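Local atomic coordinates of 6-phosphofructokinase isozyme 2 (Escherichia coli, PDB entry 3CQD), a protein that catalyses the ATP-dependent phosphorylation of D-fructose 6-phosphate to fructose 1,6-bisphosphate, the first committing step of glycolysis. Residues 147-152 with 173-178; 180-185 with 218-223; 237-242 with 271-276. All coordinates share one frame; numbering follows the deposited sequence. Where two conformers were deposited one is given.

Contact 1 of 3, residues 147-152 with 173-178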
# COMPACT_ATOMS: atom_id res chain seq x y z
N GLU B 147 -32.64 14.40 -16.52
CA GLU B 147 -33.99 14.92 -16.61
C GLU B 147 -35.01 13.87 -16.18
O GLU B 147 -36.02 14.23 -15.58
CB GLU B 147 -34.29 15.41 -18.04
N LYS B 148 -34.76 12.59 -16.48
CA LYS B 148 -35.69 11.52 -16.09
C LYS B 148 -35.82 11.42 -14.57
O LYS B 148 -36.91 11.19 -14.05
CB LYS B 148 -35.32 10.17 -16.70
CG LYS B 148 -35.60 10.04 -18.21
CD LYS B 148 -36.99 9.47 -18.53
CE LYS B 148 -38.05 10.56 -18.66
NZ LYS B 148 -39.18 10.16 -19.54
N LEU B 149 -34.71 11.61 -13.87
CA LEU B 149 -34.67 11.58 -12.40
C LEU B 149 -35.42 12.78 -11.80
O LEU B 149 -36.24 12.64 -10.89
CB LEU B 149 -33.22 11.53 -11.92
CG LEU B 149 -32.80 11.16 -10.48
CD1 LEU B 149 -32.09 12.29 -9.77
CD2 LEU B 149 -33.91 10.53 -9.63
N THR B 150 -35.10 13.97 -12.32
CA THR B 150 -35.84 15.20 -12.03
C THR B 150 -37.35 15.06 -12.33
O THR B 150 -38.19 15.42 -11.49
CB THR B 150 -35.18 16.37 -12.79
OG1 THR B 150 -33.87 16.58 -12.26
CG2 THR B 150 -35.97 17.67 -12.65
N GLN B 151 -37.70 14.52 -13.50
CA GLN B 151 -39.09 14.29 -13.87
C GLN B 151 -39.77 13.36 -12.87
O GLN B 151 -40.92 13.59 -12.49
CB GLN B 151 -39.21 13.71 -15.29
CG GLN B 151 -39.00 14.71 -16.43
CD GLN B 151 -38.81 14.03 -17.79
OE1 GLN B 151 -37.68 13.92 -18.29
NE2 GLN B 151 -39.91 13.57 -18.39
N LEU B 152 -39.04 12.32 -12.45
CA LEU B 152 -39.54 11.33 -11.50
C LEU B 152 -39.86 11.98 -10.17
O LEU B 152 -40.92 11.77 -9.60
CB LEU B 152 -38.52 10.18 -11.32
CG LEU B 152 -38.88 9.02 -10.38
CD1 LEU B 152 -40.36 8.71 -10.42
CD2 LEU B 152 -38.11 7.78 -10.75
N SER B 173 -27.52 17.30 -7.84
CA SER B 173 -27.84 18.62 -8.32
C SER B 173 -29.18 18.59 -9.06
O SER B 173 -30.05 19.42 -8.80
CB SER B 173 -26.71 19.12 -9.21
OG SER B 173 -26.93 20.47 -9.55
N ALA B 174 -29.34 17.59 -9.93
CA ALA B 174 -30.61 17.33 -10.64
C ALA B 174 -31.78 17.10 -9.68
O ALA B 174 -32.82 17.76 -9.80
CB ALA B 174 -30.46 16.15 -11.59
N ALA B 175 -31.60 16.19 -8.73
CA ALA B 175 -32.61 15.92 -7.70
C ALA B 175 -33.02 17.16 -6.90
O ALA B 175 -34.19 17.34 -6.57
CB ALA B 175 -32.14 14.81 -6.76
N LEU B 176 -32.06 18.04 -6.60
CA LEU B 176 -32.39 19.24 -5.84
C LEU B 176 -32.94 20.38 -6.71
O LEU B 176 -33.60 21.29 -6.19
CB LEU B 176 -31.20 19.72 -5.01
CG LEU B 176 -30.92 18.90 -3.74
CD1 LEU B 176 -29.56 19.24 -3.23
CD2 LEU B 176 -31.95 19.15 -2.66
N ALA B 177 -32.67 20.32 -8.01
CA ALA B 177 -33.09 21.36 -8.97
C ALA B 177 -34.60 21.57 -8.94
O ALA B 177 -35.07 22.69 -9.04
CB ALA B 177 -32.64 21.00 -10.37
N ILE B 178 -35.33 20.46 -8.83
CA ILE B 178 -36.77 20.43 -8.61
C ILE B 178 -37.16 21.24 -7.38
O ILE B 178 -38.11 22.03 -7.41
CB ILE B 178 -37.24 18.98 -8.38
CG1 ILE B 178 -36.67 18.06 -9.46
CG2 ILE B 178 -38.75 18.88 -8.36
CD1 ILE B 178 -36.00 16.82 -8.92
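T150 and I178 pass flank to flank, their side chains pointing opposite ways, where helices 146-158 and 169-178 meet. The short axes come within 8.4 Å and cross at -37°. T150 turns its two branches to different partners. With chi1 at -65°, OG1 sits beside its own backbone N and CG2 lies anti to it. OG1 therefore reaches toward A174, and CG2 lies against I178. The hydroxyl OG1 donates a weak hydrogen bond to A174 O at 2.9 Å. OG1 also passes 3.5 Å from A174 CB. On the other branch, T150 CG2 lies only 3.3 Å from I178 CG1, tighter than usual for two carbons. I178 CD1 reaches the backbone of T150, 3.5 Å from T150 CA. I178 also packs on I153, S154 and Q157 of helix 146-158, further along from T150. One residue back, L149 sends CD1 to A175 CB at 3.9 Å, and both residues are buried. A174 O also receives a weak bond from A177 N, which is divided with S173 O. The chemistry is thus mostly apolar, with one hydroxyl lending a second donor to a weakly held helix carbonyl.

Contact 2 of 3, residues 180-185 with 218-223. With ATP (adenosine-5'-triphosphate), chain I.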
# COMPACT_ATOMS: atom_id res chain seq x y z
N ASN B 180 -38.06 21.57 -3.06
CA ASN B 180 -39.04 21.00 -2.14
C ASN B 180 -38.70 19.59 -1.68
O ASN B 180 -39.57 18.85 -1.23
CB ASN B 180 -40.44 21.02 -2.76
CG ASN B 180 -40.87 22.41 -3.13
OD1 ASN B 180 -40.75 23.34 -2.34
ND2 ASN B 180 -41.35 22.57 -4.36
N ILE B 181 -37.42 19.24 -1.80
CA ILE B 181 -36.92 17.99 -1.28
C ILE B 181 -37.07 18.08 0.23
O ILE B 181 -36.76 19.12 0.82
CB ILE B 181 -35.45 17.70 -1.72
CG1 ILE B 181 -35.37 17.60 -3.25
CG2 ILE B 181 -34.88 16.44 -1.01
CD1 ILE B 181 -36.24 16.51 -3.87
N GLU B 182 -37.60 17.03 0.83
CA GLU B 182 -37.85 17.04 2.26
C GLU B 182 -36.55 17.06 3.03
O GLU B 182 -36.42 17.77 4.04
CB GLU B 182 -38.67 15.82 2.67
CG GLU B 182 -40.11 15.85 2.17
CD GLU B 182 -41.05 16.59 3.10
OE1 GLU B 182 -42.23 16.72 2.71
OE2 GLU B 182 -40.64 17.04 4.19
N LEU B 183 -35.59 16.25 2.58
CA LEU B 183 -34.33 16.09 3.28
C LEU B 183 -33.29 15.64 2.28
O LEU B 183 -33.54 14.79 1.44
CB LEU B 183 -34.49 15.08 4.43
CG LEU B 183 -33.44 14.67 5.47
CD1 LEU B 183 -32.63 13.47 5.05
CD2 LEU B 183 -32.53 15.80 5.92
N VAL B 184 -32.13 16.27 2.34
CA VAL B 184 -30.98 15.81 1.58
C VAL B 184 -29.86 15.65 2.60
O VAL B 184 -29.80 16.42 3.59
CB VAL B 184 -30.64 16.78 0.43
CG1 VAL B 184 -30.24 18.15 0.97
CG2 VAL B 184 -29.59 16.21 -0.46
N LYS B 185 -29.03 14.63 2.38
CA LYS B 185 -27.89 14.38 3.25
C LYS B 185 -26.62 14.33 2.44
O LYS B 185 -26.10 13.25 2.17
CB LYS B 185 -28.02 13.07 4.06
CG LYS B 185 -26.89 12.91 5.11
CD LYS B 185 -26.48 11.46 5.35
CE LYS B 185 -25.62 10.84 4.23
NZ LYS B 185 -24.52 11.73 3.71
N ALA B 218 -34.26 22.25 -0.68
CA ALA B 218 -34.53 21.25 0.32
C ALA B 218 -35.01 21.93 1.59
O ALA B 218 -34.49 22.97 1.96
CB ALA B 218 -33.28 20.40 0.58
N LYS B 219 -36.02 21.33 2.23
CA LYS B 219 -36.54 21.82 3.50
C LYS B 219 -35.53 21.63 4.63
O LYS B 219 -35.43 22.45 5.56
CB LYS B 219 -37.85 21.10 3.84
CG LYS B 219 -38.96 21.31 2.82
CD LYS B 219 -40.16 20.39 3.11
CE LYS B 219 -41.28 20.56 2.09
NZ LYS B 219 -42.21 21.67 2.47
N ARG B 220 -34.79 20.52 4.55
CA ARG B 220 -33.85 20.11 5.58
C ARG B 220 -32.60 19.62 4.88
O ARG B 220 -32.67 18.81 3.96
CB ARG B 220 -34.40 18.99 6.46
CG ARG B 220 -35.78 19.23 7.05
CD ARG B 220 -36.33 17.89 7.50
NE ARG B 220 -37.71 17.98 7.96
CZ ARG B 220 -38.77 18.02 7.16
NH1 ARG B 220 -38.62 17.98 5.84
NH2 ARG B 220 -39.99 18.10 7.71
N VAL B 221 -31.47 20.15 5.31
CA VAL B 221 -30.20 19.72 4.80
C VAL B 221 -29.44 19.19 5.98
O VAL B 221 -29.22 19.92 6.94
CB VAL B 221 -29.42 20.87 4.14
CG1 VAL B 221 -27.98 20.42 3.79
CG2 VAL B 221 -30.14 21.34 2.87
N VAL B 222 -29.08 17.91 5.94
CA VAL B 222 -28.20 17.36 6.96
C VAL B 222 -26.86 17.07 6.32
O VAL B 222 -26.70 16.10 5.58
CB VAL B 222 -28.80 16.12 7.65
CG1 VAL B 222 -27.84 15.61 8.75
CG2 VAL B 222 -30.15 16.48 8.28
N VAL B 223 -25.89 17.96 6.57
CA VAL B 223 -24.54 17.75 6.07
C VAL B 223 -23.87 16.77 7.02
O VAL B 223 -23.64 17.08 8.19
CB VAL B 223 -23.70 19.05 6.01
CG1 VAL B 223 -22.40 18.78 5.19
CG2 VAL B 223 -24.49 20.17 5.36
PG ATP I . -21.16 6.89 3.09
O1G ATP I . -22.03 7.29 1.95
O2G ATP I . -21.59 5.62 3.80
O3G ATP I . -19.71 6.97 2.74
PB ATP I . -21.36 9.55 4.00
O1B ATP I . -20.02 9.98 3.52
O2B ATP I . -22.53 9.88 3.08
O3B ATP I . -21.38 7.97 4.25
PA ATP I . -20.66 10.25 6.72
O1A ATP I . -19.29 9.73 6.44
O2A ATP I . -20.78 11.65 7.20
O3A ATP I . -21.67 10.11 5.46
O5' ATP I . -21.40 9.22 7.69
C5' ATP I . -22.76 9.39 8.11
C4' ATP I . -22.70 9.39 9.63
O4' ATP I . -21.98 8.22 10.04
C3' ATP I . -21.90 10.51 10.27
O3' ATP I . -22.58 11.76 10.37
C2' ATP I . -21.58 9.91 11.62
O2' ATP I . -22.70 9.88 12.50
C1' ATP I . -21.31 8.46 11.27
N9 ATP I . -19.87 8.32 11.02
C8 ATP I . -19.27 8.28 9.83
N7 ATP I . -17.95 8.15 9.95
C5 ATP I . -17.68 8.10 11.25
C6 ATP I . -16.47 7.97 12.04
N6 ATP I . -15.28 7.86 11.40
N1 ATP I . -16.62 7.93 13.37
C2 ATP I . -17.82 8.05 13.98
N3 ATP I . -18.97 8.19 13.31
C4 ATP I . -18.95 8.20 11.97
O HOH W 1 -42.22 19.14 6.10
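V184 CG1 packs against A218 CB and V221 CG2 where 180-185 and 218-223 run parallel, with single backbone bridges at I181-A218 and V184-V221. V184 supplies the main bump on one face. Its CG1 stands between the backbone N and the carbonyl carbon (chi1 63°), the crowded position. There it fills the dip between two side chains, 3.8 Å from A218 CB and 3.7 Å from V221 CG2. L176 of helix 169-178 closes over V184 and A218. On the other face L183 and V222 cross obliquely. L183 CD2 presses to 3.4 Å from V222 CG2, a tight fit, and also lies against R220 CB. M275 packs over L183 and V222 there.

The backbones are joined by K219 N to I181 O, V184 N to R220 O and V222 N to V184 O. At the outer end E182 bends at chi2 (-86°), which folds its carboxylate back beside the extended R220 chain. R220 NH1 is shared between two acceptors. It gives a bond to E182 O at 2.9 Å, in the guanidinium plane, and a salt bridge to E182 OE2 at 2.8 Å. One water links OE2 to R220 NH2, and E182 OE1 pairs with R162. A leucine in place of R220 would probably leave E182 OE2 without its charged mate and E182 O without the NH1 donor.

At the inner end K185 NZ donates to ATP O2B at 2.8 Å and also bonds to S224. K27 of the second subunit holds the same nucleotide. The weakly bonded strand 183-184 and strand 221-224 run parallel and are joined through helices 188-195 and 204-214. This is consistent with a beta-alpha-beta crossover of the ribokinase-like fold, with the ATP site at the C-terminal ends of the strands.

Contact 3 of 3, residues 237-242 with 271-276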
# COMPACT_ATOMS: atom_id res chain seq x y z
N ASN B 237 -33.47 26.24 12.21
CA ASN B 237 -32.45 25.67 13.07
C ASN B 237 -31.22 25.17 12.36
O ASN B 237 -31.30 24.67 11.23
CB ASN B 237 -33.03 24.55 13.95
CG ASN B 237 -33.93 25.08 15.06
OD1 ASN B 237 -35.14 24.89 15.03
ND2 ASN B 237 -33.35 25.76 16.02
N CYS B 238 -30.10 25.33 13.06
CA CYS B 238 -28.84 24.77 12.68
C CYS B 238 -28.29 23.99 13.88
O CYS B 238 -27.93 24.59 14.89
CB CYS B 238 -27.90 25.90 12.29
SG CYS B 238 -26.36 25.35 11.70
N ILE B 239 -28.27 22.67 13.79
CA ILE B 239 -27.80 21.91 14.92
C ILE B 239 -26.76 20.91 14.48
O ILE B 239 -26.93 20.19 13.49
CB ILE B 239 -28.95 21.24 15.74
CG1 ILE B 239 -29.59 20.07 15.00
CG2 ILE B 239 -30.02 22.28 16.20
CD1 ILE B 239 -29.13 18.75 15.56
N GLN B 240 -25.66 20.90 15.23
CA GLN B 240 -24.63 19.93 14.99
C GLN B 240 -24.62 18.88 16.08
O GLN B 240 -24.55 19.20 17.27
CB GLN B 240 -23.23 20.56 14.90
CG GLN B 240 -22.16 19.47 14.60
CD GLN B 240 -20.82 20.02 14.16
OE1 GLN B 240 -20.66 21.24 13.99
NE2 GLN B 240 -19.83 19.12 13.98
N VAL B 241 -24.67 17.64 15.64
CA VAL B 241 -24.58 16.54 16.58
C VAL B 241 -23.27 15.84 16.28
O VAL B 241 -22.99 15.48 15.13
CB VAL B 241 -25.80 15.59 16.48
CG1 VAL B 241 -25.63 14.41 17.42
CG2 VAL B 241 -27.08 16.34 16.85
N VAL B 242 -22.47 15.67 17.32
CA VAL B 242 -21.24 14.94 17.18
C VAL B 242 -21.40 13.58 17.86
O VAL B 242 -22.02 13.49 18.92
CB VAL B 242 -20.01 15.75 17.69
CG1 VAL B 242 -20.25 17.24 17.43
CG2 VAL B 242 -19.73 15.49 19.15
N SER B 271 -38.31 16.43 15.82
CA SER B 271 -37.63 17.69 15.67
C SER B 271 -36.39 17.47 14.81
O SER B 271 -35.95 16.33 14.62
CB SER B 271 -37.21 18.21 17.03
OG SER B 271 -36.22 17.37 17.58
N LEU B 272 -35.84 18.56 14.28
CA LEU B 272 -34.59 18.48 13.54
C LEU B 272 -33.50 17.84 14.41
O LEU B 272 -32.81 16.93 13.97
CB LEU B 272 -34.16 19.87 13.07
CG LEU B 272 -32.90 19.89 12.19
CD1 LEU B 272 -33.20 19.32 10.82
CD2 LEU B 272 -32.38 21.32 12.07
N GLU B 273 -33.39 18.29 15.65
CA GLU B 273 -32.39 17.75 16.56
C GLU B 273 -32.52 16.25 16.77
O GLU B 273 -31.52 15.53 16.71
CB GLU B 273 -32.45 18.45 17.88
CG GLU B 273 -31.21 18.22 18.71
CD GLU B 273 -31.21 19.13 19.89
OE1 GLU B 273 -32.15 19.01 20.70
OE2 GLU B 273 -30.28 19.98 19.98
N GLU B 274 -33.74 15.79 17.01
CA GLU B 274 -34.03 14.36 17.18
C GLU B 274 -33.62 13.56 15.95
O GLU B 274 -33.00 12.51 16.05
CB GLU B 274 -35.52 14.16 17.49
CG GLU B 274 -35.80 14.38 18.96
CD GLU B 274 -37.23 14.73 19.28
OE1 GLU B 274 -38.11 14.75 18.38
OE2 GLU B 274 -37.47 15.01 20.47
N MET B 275 -34.01 14.08 14.79
CA MET B 275 -33.69 13.51 13.50
C MET B 275 -32.17 13.41 13.30
O MET B 275 -31.66 12.35 12.98
CB MET B 275 -34.31 14.34 12.40
CG MET B 275 -34.11 13.74 11.01
SD MET B 275 -34.73 14.74 9.68
CE MET B 275 -33.54 16.07 9.62
N VAL B 276 -31.47 14.52 13.51
CA VAL B 276 -30.02 14.52 13.32
C VAL B 276 -29.35 13.63 14.36
O VAL B 276 -28.45 12.87 14.02
CB VAL B 276 -29.42 15.94 13.31
CG1 VAL B 276 -27.87 15.89 13.23
CG2 VAL B 276 -30.01 16.74 12.15
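Strand 238-241 lies on the start of helix 272-287 in an apolar strand-on-helix contact. I239 and V241 carry it from the strand; L272, E273 and V276 carry it from the helix. The strand is an outer strand, within this chain, of the small antiparallel sheet, and backbone bonds tie I239 to G232 and V241 to A230. The two short axes approach to 8.7 Å and run in roughly the same direction, at -28°.

I239 is the central bump. Its chi1 of 72° puts CG1 between the backbone N and the carbonyl carbon, and CD1 continues from it to the helix. CD1 sits in the hollow between E273 and V276, one turn apart, 3.6 Å from E273 CA and 3.6 Å from V276 CB. The E273 stem flanks it, with CG 3.8 Å from I239 CD1. V276 and V241 overlap along their flanks, V276 CG1 meeting V241 CG2 at 3.7 Å. At the other end L272 CD2 lies against N237, 3.6 Å from N237 O and 3.8 Å from N237 CB. No hydrogen bond crosses the contact.

The helix start is held within its own turn. E274 N donates to S271 OG at 3.0 Å, and S271 N donates to E274 OE1, which is met from above the carboxylate plane. These two bonds make a capping box. C238 and Q240 point away from the helix. Q240 NE2 bonds to Q228 O.

V241 also touches V280, and the helix carries S284 further on; both bind ATP. The capped helix thus packs across one face of the small antiparallel sheet, against alternating strand residues, beside the nucleotide site of this PfkB-family kinase.

Overall arrangement
Going from the N terminus, contact 1 comes first. It closes a loop of 20 residues, which holds strand 162-166, between helices 146-158 and 169-178. The chain then turns into 180-185, and contact 2 closes a second loop over 32 residues and two helices, onto 218-223. Contact 3 closes the last one, from strand 238-241 across helix 254-267 to helix 272-287. The three loops follow in series; none nests or crosses another. Contacts 1 and 2 touch through A175 and L176. Contacts 2 and 3 touch through M275 and V276. Contacts 1 and 3 stay about 13 Å apart at nearest atoms. Contact 2 touches both the others and bridges them.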